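Local coordinates for protein thioredoxin reductase (PDB 5UWY) that catalyses the NADPH-dependent reduction of the thioredoxin disulfide, using bound FAD and a redox-active pair of cysteines, at residues 35-38 against 42-45; 106-111 against 244-249; 151-156 against 182-187. All coordinates share one frame; numbering follows the deposited sequence.

Contact 1 of 3, residues 35-38 against 42-45; sequences QGAP and MNNT. With FAD (flavin-adenine dinucleotide), chain B.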
loop_
_atom_site.group_PDB
_atom_site.type_symbol
_atom_site.label_atom_id
_atom_site.label_comp_id
_atom_site.label_asym_id
_atom_site.label_seq_id
_atom_site.Cartn_x
_atom_site.Cartn_y
_atom_site.Cartn_z
ATOM N N GLN A 35 22.116 1.733 -6.133
ATOM C CA GLN A 35 23.370 1.015 -5.924
ATOM C C GLN A 35 23.076 -0.473 -6.122
ATOM O O GLN A 35 22.624 -1.176 -5.214
ATOM C CB GLN A 35 23.922 1.338 -4.539
ATOM C CG GLN A 35 24.822 0.302 -3.885
ATOM C CD GLN A 35 24.692 0.329 -2.371
ATOM O OE1 GLN A 35 24.730 1.393 -1.751
ATOM N NE2 GLN A 35 24.530 -0.844 -1.769
ATOM N N GLY A 36 23.295 -0.957 -7.343
ATOM C CA GLY A 36 23.162 -2.377 -7.616
ATOM C C GLY A 36 21.855 -2.813 -8.247
ATOM O O GLY A 36 21.258 -2.084 -9.044
ATOM N N ALA A 37 21.399 -4.013 -7.879
ATOM C CA ALA A 37 20.283 -4.690 -8.526
ATOM C C ALA A 37 18.952 -4.044 -8.141
ATOM O O ALA A 37 18.718 -3.750 -6.964
ATOM C CB ALA A 37 20.265 -6.170 -8.149
ATOM N N PRO A 38 18.064 -3.825 -9.111
ATOM C CA PRO A 38 16.722 -3.310 -8.799
ATOM C C PRO A 38 15.912 -4.360 -8.052
ATOM O O PRO A 38 15.697 -5.465 -8.552
ATOM C CB PRO A 38 16.127 -3.010 -10.180
ATOM C CG PRO A 38 16.857 -3.934 -11.108
ATOM C CD PRO A 38 18.252 -4.051 -10.555
HETATM N N MSE A 42 14.363 -7.535 -1.659
HETATM C CA MSE A 42 13.546 -8.564 -2.277
HETATM C C MSE A 42 14.369 -9.665 -2.915
HETATM O O MSE A 42 13.967 -10.829 -2.938
HETATM C CB MSE A 42 12.653 -7.959 -3.346
HETATM C CG MSE A 42 11.326 -7.476 -2.852
HETATM SE SE MSE A 42 10.520 -6.460 -4.285
HETATM C CE MSE A 42 9.210 -7.740 -4.785
ATOM N N ASN A 43 15.519 -9.275 -3.461
ATOM C CA ASN A 43 16.375 -10.197 -4.194
ATOM C C ASN A 43 16.943 -11.269 -3.272
ATOM O O ASN A 43 17.628 -12.188 -3.728
ATOM C CB ASN A 43 17.501 -9.427 -4.886
ATOM C CG ASN A 43 16.998 -8.526 -5.996
ATOM O OD1 ASN A 43 17.269 -7.324 -6.005
ATOM N ND2 ASN A 43 16.283 -9.106 -6.951
ATOM N N ASN A 44 16.656 -11.165 -1.975
ATOM C CA ASN A 44 17.112 -12.126 -0.981
ATOM C C ASN A 44 15.996 -13.039 -0.487
ATOM O O ASN A 44 16.233 -13.863 0.403
ATOM C CB ASN A 44 17.752 -11.399 0.205
ATOM C CG ASN A 44 18.940 -10.550 -0.203
ATOM O OD1 ASN A 44 19.157 -10.293 -1.389
ATOM N ND2 ASN A 44 19.723 -10.118 0.777
ATOM N N THR A 45 14.792 -12.926 -1.042
ATOM C CA THR A 45 13.635 -13.674 -0.566
ATOM C C THR A 45 13.301 -14.795 -1.541
ATOM O O THR A 45 13.145 -14.554 -2.744
ATOM C CB THR A 45 12.423 -12.757 -0.379
ATOM O OG1 THR A 45 12.786 -11.654 0.462
ATOM C CG2 THR A 45 11.275 -13.519 0.267
HETATM P PA FAD B . 14.391 -1.768 0.218
HETATM O O1A FAD B . 13.801 -2.628 -0.840
HETATM O O2A FAD B . 15.181 -2.489 1.315
HETATM O O5B FAD B . 15.327 -0.686 -0.399
HETATM C C5B FAD B . 16.754 -0.886 -0.459
HETATM C C4B FAD B . 17.289 -0.294 -1.733
HETATM O O4B FAD B . 17.968 0.949 -1.436
HETATM C C3B FAD B . 18.294 -1.179 -2.478
HETATM O O3B FAD B . 17.996 -1.249 -3.869
HETATM C C2B FAD B . 19.635 -0.495 -2.197
HETATM O O2B FAD B . 20.552 -0.711 -3.265
HETATM C C1B FAD B . 19.194 0.965 -2.126
HETATM N N9A FAD B . 20.121 1.858 -1.431
HETATM C C8A FAD B . 20.388 1.917 -0.087
HETATM N N7A FAD B . 21.271 2.829 0.248
HETATM C C5A FAD B . 21.604 3.413 -0.962
HETATM C C6A FAD B . 22.494 4.455 -1.296
HETATM N N6A FAD B . 23.234 5.112 -0.402
HETATM N N1A FAD B . 22.592 4.796 -2.603
HETATM C C2A FAD B . 21.852 4.141 -3.499
HETATM N N3A FAD B . 20.983 3.149 -3.300
HETATM C C4A FAD B . 20.908 2.831 -2.002
HETATM N N1 FAD B . 8.487 -8.735 2.008
HETATM C C2 FAD B . 7.222 -9.240 1.911
HETATM O O2 FAD B . 6.273 -8.548 1.522
HETATM N N3 FAD B . 6.986 -10.562 2.249
HETATM C C4 FAD B . 7.924 -11.466 2.699
HETATM O O4 FAD B . 7.592 -12.619 2.970
HETATM C C4X FAD B . 9.264 -10.920 2.804
HETATM N N5 FAD B . 10.215 -11.706 3.224
HETATM C C5X FAD B . 11.493 -11.185 3.327
HETATM C C6 FAD B . 12.518 -12.017 3.774
HETATM C C7 FAD B . 13.820 -11.549 3.894
HETATM C C7M FAD B . 14.900 -12.479 4.381
HETATM C C8 FAD B . 14.111 -10.215 3.559
HETATM C C8M FAD B . 15.512 -9.676 3.677
HETATM C C9 FAD B . 13.089 -9.381 3.111
HETATM C C9A FAD B . 11.787 -9.854 2.993
HETATM N N10 FAD B . 10.725 -9.031 2.558
HETATM C C10 FAD B . 9.449 -9.540 2.438
HETATM C "C1'" FAD B . 10.969 -7.635 2.155
HETATM C "C2'" FAD B . 10.581 -6.603 3.209
HETATM O "O2'" FAD B . 9.197 -6.265 3.105
HETATM C "C3'" FAD B . 11.410 -5.336 2.994
HETATM O "O3'" FAD B . 11.311 -4.551 4.175
HETATM C "C4'" FAD B . 11.021 -4.469 1.790
HETATM O "O4'" FAD B . 11.480 -5.085 0.587
HETATM C "C5'" FAD B . 11.586 -3.066 1.890
HETATM O "O5'" FAD B . 11.197 -2.306 0.725
HETATM P P FAD B . 11.724 -0.834 0.496
HETATM O O1P FAD B . 11.034 0.108 1.487
HETATM O O2P FAD B . 11.614 -0.391 -0.917
HETATM O O3P FAD B . 13.254 -0.917 0.924
#
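A small, largely polar surface contact, Asn43 against Ala37 and Pro38, pinches together two points of the loop that joins strand 30-34 to helix 59-71 in the FAD-binding, Rossmann-type part of the fold. Only 81 Å² is buried. The carbonyl end of the Asn43 amide does the touching: OD1 stands 3.5 Å from Pro38 O and 3.9 Å from Ala37 CB. With CG beside its own backbone N (chi1 -67°), the amide reaches back toward the earlier strip of loop. The proline ring turns the other way, packing on Tyr67 and Met17. The later turn is pinned by a backbone bond from Thr45 N to Met42 O (2.9 Å), and the selenomethionine side chain of Met42 goes into the interior against Leu62 and Met66.

The two segments also reach opposite ends of the cofactor. Gln35 lies over one face of the adenine, with CB 3.6 Å from FAD C2A and OE1 3.8 Å from FAD C5A; CG anti to the backbone N (chi1 154°) swings the chain across the ring. Just before it, Glu34 is hydrogen-bonded to FAD, as the acidic residue ending the second strand often is in this fold. Thr45 lies over a face of the isoalloxazine, with OG1 near FAD C5X and CG2 3.6 Å from FAD N5. As modelled, Asn43 OD1 and Pro38 O are both acceptors, so the pair probably adds little attraction, and the loop's shape probably owes more to its packing on the helices and to FAD.

Contact 2 of 3, residues 106-111 against 244-249; sequences VIIATG and GMVKDL. With FAD (flavin-adenine dinucleotide), chain B.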
loop_
_atom_site.group_PDB
_atom_site.type_symbol
_atom_site.label_atom_id
_atom_site.label_comp_id
_atom_site.label_asym_id
_atom_site.label_seq_id
_atom_site.Cartn_x
_atom_site.Cartn_y
_atom_site.Cartn_z
ATOM N N VAL A 106 13.116 15.166 -3.942
ATOM C CA VAL A 106 13.839 13.949 -3.594
ATOM C C VAL A 106 12.879 13.036 -2.843
ATOM O O VAL A 106 12.218 13.472 -1.894
ATOM C CB VAL A 106 15.083 14.257 -2.740
ATOM C CG1 VAL A 106 15.438 13.077 -1.846
ATOM C CG2 VAL A 106 16.253 14.641 -3.624
ATOM N N ILE A 107 12.789 11.781 -3.274
ATOM C CA ILE A 107 12.046 10.757 -2.547
ATOM C C ILE A 107 13.052 9.735 -2.037
ATOM O O ILE A 107 13.762 9.103 -2.828
ATOM C CB ILE A 107 10.971 10.090 -3.417
ATOM C CG1 ILE A 107 10.134 11.145 -4.141
ATOM C CG2 ILE A 107 10.066 9.222 -2.561
ATOM C CD1 ILE A 107 8.967 10.564 -4.909
ATOM N N ILE A 108 13.119 9.580 -0.721
ATOM C CA ILE A 108 14.083 8.685 -0.089
ATOM C C ILE A 108 13.429 7.320 0.088
ATOM O O ILE A 108 12.437 7.182 0.812
ATOM C CB ILE A 108 14.565 9.251 1.252
ATOM C CG1 ILE A 108 14.974 10.713 1.063
ATOM C CG2 ILE A 108 15.725 8.424 1.793
ATOM C CD1 ILE A 108 15.943 11.219 2.083
ATOM N N ALA A 109 13.986 6.311 -0.581
ATOM C CA ALA A 109 13.442 4.959 -0.584
ATOM C C ALA A 109 14.563 3.949 -0.400
ATOM O O ALA A 109 14.581 2.886 -1.029
ATOM C CB ALA A 109 12.670 4.681 -1.872
ATOM N N THR A 110 15.519 4.275 0.467
ATOM C CA THR A 110 16.699 3.443 0.662
ATOM C C THR A 110 16.441 2.237 1.553
ATOM O O THR A 110 17.322 1.376 1.667
ATOM C CB THR A 110 17.838 4.281 1.249
ATOM O OG1 THR A 110 17.348 5.055 2.350
ATOM C CG2 THR A 110 18.402 5.219 0.195
ATOM N N GLY A 111 15.274 2.157 2.187
ATOM C CA GLY A 111 14.919 1.006 2.993
ATOM C C GLY A 111 15.828 0.835 4.195
ATOM O O GLY A 111 16.425 1.788 4.710
ATOM N N GLY A 244 22.598 7.209 6.195
ATOM C CA GLY A 244 23.870 7.893 6.325
ATOM C C GLY A 244 23.957 9.148 5.483
ATOM O O GLY A 244 24.685 10.082 5.829
HETATM N N MSE A 245 23.215 9.200 4.381
HETATM C CA MSE A 245 23.312 10.327 3.461
HETATM C C MSE A 245 22.289 11.429 3.748
HETATM O O MSE A 245 22.088 12.321 2.923
HETATM C CB MSE A 245 23.182 9.845 2.005
HETATM C CG MSE A 245 21.772 9.525 1.497
HETATM SE SE MSE A 245 20.580 8.576 2.712
HETATM C CE MSE A 245 21.419 6.823 2.638
ATOM N N VAL A 246 21.656 11.379 4.920
ATOM C CA VAL A 246 20.724 12.426 5.329
ATOM C C VAL A 246 20.959 12.799 6.786
ATOM O O VAL A 246 20.064 13.329 7.453
ATOM C CB VAL A 246 19.259 12.002 5.110
ATOM C CG1 VAL A 246 18.954 11.915 3.631
ATOM C CG2 VAL A 246 18.971 10.678 5.806
ATOM N N LYS A 247 22.165 12.524 7.290
ATOM C CA LYS A 247 22.487 12.895 8.664
ATOM C C LYS A 247 22.431 14.404 8.860
ATOM O O LYS A 247 22.062 14.876 9.942
ATOM C CB LYS A 247 23.872 12.367 9.042
ATOM N N ASP A 248 22.770 15.171 7.822
ATOM C CA ASP A 248 22.851 16.623 7.916
ATOM C C ASP A 248 21.487 17.295 8.011
ATOM O O ASP A 248 21.426 18.480 8.355
ATOM C CB ASP A 248 23.591 17.178 6.698
ATOM C CG ASP A 248 24.752 16.302 6.272
ATOM O OD1 ASP A 248 25.883 16.534 6.746
ATOM O OD2 ASP A 248 24.525 15.371 5.468
ATOM N N LEU A 249 20.403 16.575 7.730
ATOM C CA LEU A 249 19.118 17.200 7.450
ATOM C C LEU A 249 18.159 17.192 8.633
ATOM O O LEU A 249 17.114 17.846 8.557
ATOM C CB LEU A 249 18.455 16.515 6.247
ATOM C CG LEU A 249 19.069 16.748 4.861
ATOM C CD1 LEU A 249 20.403 16.027 4.698
ATOM C CD2 LEU A 249 18.101 16.326 3.764
HETATM P PA FAD B . 14.391 -1.768 0.218
HETATM O O1A FAD B . 13.801 -2.628 -0.840
HETATM O O2A FAD B . 15.181 -2.489 1.315
HETATM O O5B FAD B . 15.327 -0.686 -0.399
HETATM C C5B FAD B . 16.754 -0.886 -0.459
HETATM C C4B FAD B . 17.289 -0.294 -1.733
HETATM O O4B FAD B . 17.968 0.949 -1.436
HETATM C C3B FAD B . 18.294 -1.179 -2.478
HETATM O O3B FAD B . 17.996 -1.249 -3.869
HETATM C C2B FAD B . 19.635 -0.495 -2.197
HETATM O O2B FAD B . 20.552 -0.711 -3.265
HETATM C C1B FAD B . 19.194 0.965 -2.126
HETATM N N9A FAD B . 20.121 1.858 -1.431
HETATM C C8A FAD B . 20.388 1.917 -0.087
HETATM N N7A FAD B . 21.271 2.829 0.248
HETATM C C5A FAD B . 21.604 3.413 -0.962
HETATM C C6A FAD B . 22.494 4.455 -1.296
HETATM N N6A FAD B . 23.234 5.112 -0.402
HETATM N N1A FAD B . 22.592 4.796 -2.603
HETATM C C2A FAD B . 21.852 4.141 -3.499
HETATM N N3A FAD B . 20.983 3.149 -3.300
HETATM C C4A FAD B . 20.908 2.831 -2.002
HETATM N N1 FAD B . 8.487 -8.735 2.008
HETATM C C2 FAD B . 7.222 -9.240 1.911
HETATM O O2 FAD B . 6.273 -8.548 1.522
HETATM N N3 FAD B . 6.986 -10.562 2.249
HETATM C C4 FAD B . 7.924 -11.466 2.699
HETATM O O4 FAD B . 7.592 -12.619 2.970
HETATM C C4X FAD B . 9.264 -10.920 2.804
HETATM N N5 FAD B . 10.215 -11.706 3.224
HETATM C C5X FAD B . 11.493 -11.185 3.327
HETATM C C6 FAD B . 12.518 -12.017 3.774
HETATM C C7 FAD B . 13.820 -11.549 3.894
HETATM C C7M FAD B . 14.900 -12.479 4.381
HETATM C C8 FAD B . 14.111 -10.215 3.559
HETATM C C8M FAD B . 15.512 -9.676 3.677
HETATM C C9 FAD B . 13.089 -9.381 3.111
HETATM C C9A FAD B . 11.787 -9.854 2.993
HETATM N N10 FAD B . 10.725 -9.031 2.558
HETATM C C10 FAD B . 9.449 -9.540 2.438
HETATM C "C1'" FAD B . 10.969 -7.635 2.155
HETATM C "C2'" FAD B . 10.581 -6.603 3.209
HETATM O "O2'" FAD B . 9.197 -6.265 3.105
HETATM C "C3'" FAD B . 11.410 -5.336 2.994
HETATM O "O3'" FAD B . 11.311 -4.551 4.175
HETATM C "C4'" FAD B . 11.021 -4.469 1.790
HETATM O "O4'" FAD B . 11.480 -5.085 0.587
HETATM C "C5'" FAD B . 11.586 -3.066 1.890
HETATM O "O5'" FAD B . 11.197 -2.306 0.725
HETATM P P FAD B . 11.724 -0.834 0.496
HETATM O O1P FAD B . 11.034 0.108 1.487
HETATM O O2P FAD B . 11.614 -0.391 -0.917
HETATM O O3P FAD B . 13.254 -0.917 0.924
#
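Ile108 and Val246 lie side by side and antiparallel, each pointing toward the other's backbone, and their overlapping ends make one of two methyl contacts between strand 105-108 with the turn after it and the loop that follows strand 239-241. Ile108 CD1 reaches Val246 CG1 at 3.5 Å. The isoleucine branch gets there because CG1 sits beside the backbone N (chi1 -49°) and the chain then runs on extended, while the valine offers its CG1 methyl. Ile258 and Ile271 also pack on Ile108, so the pair sits among other aliphatic side chains.

The second touch lies nearer the cofactor. Thr110 presents its methyl, CG2, to the terminal CE of selenomethionine Met245 at 4.2 Å. The Met245 chain folds back to the adenine, bringing CE to the exocyclic amine, 3.9 Å from FAD N6A. Thr110 divides its two branches by character. OG1, between the backbone N and the carbonyl carbon (chi1 48°), is hydrogen-bonded to Val242 O; CB and CG2 are left against the base, CG2 at 3.7 Å from FAD N7A. They cover the adenine face opposite to that met by Gln35.

Beyond the strand the backbone itself lines the pocket. Thr110 O comes to 3.2 Å from FAD C5B, and Gly111, which has no side chain, lets its CA approach the pyrophosphate bridge, 3.3 Å from FAD O3P. The chemistry implies a division of labour: methyl groups make the contacts across the two segments, and those of Thr110 and Met245 also lie against the adenine, whereas the threonine hydroxyl, bound to Val242, ties the turn just past strand 105-108 to the chain leaving strand 239-241.

Contact 3 of 3, residues 151-156 against 182-187; sequences GGDSAV and KILQDR. With PO4 (phosphate ion), chain D.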
loop_
_atom_site.group_PDB
_atom_site.type_symbol
_atom_site.label_atom_id
_atom_site.label_comp_id
_atom_site.label_asym_id
_atom_site.label_seq_id
_atom_site.Cartn_x
_atom_site.Cartn_y
_atom_site.Cartn_z
ATOM N N GLY A 151 16.411 -12.247 23.006
ATOM C CA GLY A 151 15.821 -12.225 24.330
ATOM C C GLY A 151 15.113 -10.930 24.675
ATOM O O GLY A 151 14.776 -10.692 25.840
ATOM N N GLY A 152 14.884 -10.081 23.676
ATOM C CA GLY A 152 14.146 -8.850 23.864
ATOM C C GLY A 152 12.670 -9.020 23.555
ATOM O O GLY A 152 12.142 -10.129 23.465
ATOM N N ASP A 153 11.993 -7.880 23.396
ATOM C CA ASP A 153 10.584 -7.912 23.018
ATOM C C ASP A 153 10.399 -8.562 21.653
ATOM O O ASP A 153 9.469 -9.354 21.449
ATOM C CB ASP A 153 10.009 -6.495 23.016
ATOM C CG ASP A 153 9.713 -5.980 24.412
ATOM O OD1 ASP A 153 9.603 -6.807 25.340
ATOM O OD2 ASP A 153 9.587 -4.748 24.581
ATOM N N SER A 154 11.293 -8.248 20.710
ATOM C CA SER A 154 11.156 -8.732 19.341
ATOM C C SER A 154 11.176 -10.254 19.289
ATOM O O SER A 154 10.316 -10.878 18.655
ATOM C CB SER A 154 12.273 -8.153 18.471
ATOM O OG SER A 154 12.259 -6.737 18.491
ATOM N N ALA A 155 12.153 -10.869 19.958
ATOM C CA ALA A 155 12.290 -12.320 19.906
ATOM C C ALA A 155 11.090 -13.011 20.540
ATOM O O ALA A 155 10.551 -13.976 19.986
ATOM C CB ALA A 155 13.585 -12.747 20.595
ATOM N N VAL A 156 10.654 -12.527 21.705
ATOM C CA VAL A 156 9.549 -13.173 22.408
ATOM C C VAL A 156 8.265 -13.061 21.596
ATOM O O VAL A 156 7.598 -14.066 21.306
ATOM C CB VAL A 156 9.381 -12.572 23.816
ATOM C CG1 VAL A 156 8.198 -13.208 24.525
ATOM C CG2 VAL A 156 10.655 -12.754 24.624
ATOM N N LYS A 182 7.702 -7.951 31.405
ATOM C CA LYS A 182 7.237 -9.085 32.200
ATOM C C LYS A 182 5.905 -9.619 31.692
ATOM O O LYS A 182 5.596 -10.800 31.893
ATOM C CB LYS A 182 7.125 -8.689 33.670
ATOM N N ILE A 183 5.107 -8.773 31.038
ATOM C CA ILE A 183 3.828 -9.221 30.495
ATOM C C ILE A 183 4.049 -10.222 29.366
ATOM O O ILE A 183 3.399 -11.274 29.308
ATOM C CB ILE A 183 2.990 -8.013 30.032
ATOM C CG1 ILE A 183 1.817 -8.467 29.161
ATOM C CG2 ILE A 183 3.860 -7.001 29.295
ATOM C CD1 ILE A 183 0.888 -7.344 28.763
ATOM N N LEU A 184 4.983 -9.918 28.462
ATOM C CA LEU A 184 5.271 -10.836 27.366
ATOM C C LEU A 184 6.066 -12.041 27.840
ATOM O O LEU A 184 5.941 -13.128 27.263
ATOM C CB LEU A 184 6.016 -10.108 26.250
ATOM C CG LEU A 184 5.329 -8.840 25.748
ATOM C CD1 LEU A 184 6.310 -7.966 24.983
ATOM C CD2 LEU A 184 4.112 -9.180 24.895
ATOM N N GLN A 185 6.897 -11.873 28.871
ATOM C CA GLN A 185 7.549 -13.027 29.481
ATOM C C GLN A 185 6.513 -14.002 30.025
ATOM O O GLN A 185 6.552 -15.200 29.723
ATOM C CB GLN A 185 8.499 -12.578 30.593
ATOM C CG GLN A 185 9.730 -11.828 30.111
ATOM C CD GLN A 185 10.808 -11.742 31.175
ATOM O OE1 GLN A 185 11.153 -12.742 31.808
ATOM N NE2 GLN A 185 11.344 -10.544 31.379
ATOM N N ASP A 186 5.566 -13.496 30.819
ATOM C CA ASP A 186 4.500 -14.344 31.342
ATOM C C ASP A 186 3.692 -14.973 30.214
ATOM O O ASP A 186 3.350 -16.161 30.272
ATOM C CB ASP A 186 3.589 -13.531 32.263
ATOM C CG ASP A 186 4.255 -13.177 33.580
ATOM O OD1 ASP A 186 5.084 -13.978 34.064
ATOM O OD2 ASP A 186 3.951 -12.098 34.129
ATOM N N ARG A 187 3.381 -14.191 29.177
ATOM C CA ARG A 187 2.629 -14.721 28.043
ATOM C C ARG A 187 3.387 -15.853 27.359
ATOM O O ARG A 187 2.780 -16.830 26.900
ATOM C CB ARG A 187 2.326 -13.600 27.049
ATOM C CG ARG A 187 1.484 -14.026 25.858
ATOM C CD ARG A 187 0.327 -13.062 25.642
ATOM N NE ARG A 187 0.782 -11.679 25.538
ATOM C CZ ARG A 187 -0.005 -10.620 25.696
ATOM N NH1 ARG A 187 -1.292 -10.785 25.972
ATOM N NH2 ARG A 187 0.493 -9.396 25.585
HETATM P P PO4 D . 14.558 -5.568 21.154
HETATM O O1 PO4 D . 15.121 -4.205 20.829
HETATM O O2 PO4 D . 14.593 -5.783 22.649
HETATM O O3 PO4 D . 15.384 -6.629 20.466
HETATM O O4 PO4 D . 13.128 -5.648 20.671
#
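Leu184 carries the apolar side of this helix-helix contact, wedged against Asp153 and Val156 at the start of helix 153-162. Val156 CG1, anti to its backbone N (chi1 178°), is thrown outward toward helix 182-190, where its apolar touch is with Leu184 CB at 4.2 Å; the same methyl lies against the backbone carbonyl, 3.5 Å from Leu184 O. The branch tip Leu184 CD1 meets Asp153 OD1 at 3.5 Å, the leucine lying roughly perpendicular to the aspartate. This carboxylate oxygen has a polar partner elsewhere: it accepts a hydrogen bond from Gln181 N, just ahead of the second helix.

Hydrogen bonds gather at the other side of the helix start, around a phosphate ion probably taken from the crystallisation liquor. Ser154 holds one of its oxygens twice, through N (3.2 Å to PO4 O4) and OG (2.6 Å to PO4 O4), while Asp153 N makes a weak bond to PO4 O2. Gly152, at the N-cap, and Ala155 fit a Rossmann-type GxGxxA turn, and the anion probably marks the place where relatives bind the pyrophosphate of NADPH; the helix dipole would be expected to favour a negative charge there.

Charged and subunit contacts lie on the far helix. Leu184 also packs on Glu304 of the second subunit, and Arg187 NE forms a long, weak ion pair with that same glutamate.

Overall arrangement
From the N terminus, the first of the three contacts is contact 1, which closes a tight loop of three intervening residues between strand 30-34 and helix 59-71. Contact 2 opens later, on strand 105-108, and closes only after 132 further residues, at 244-249. Within that long excursion the chain builds a second parallel sheet, and contact 3 opens and closes there, joining helices 153-162 and 182-190. Nothing crosses: contact 1 precedes the others, and contact 3 lies wholly within the span of contact 2. Contacts 1 and 2, centres 19 Å apart, share FAD; contact 3 lies about 33 Å from each, centre to centre, in the probable NADPH-binding part.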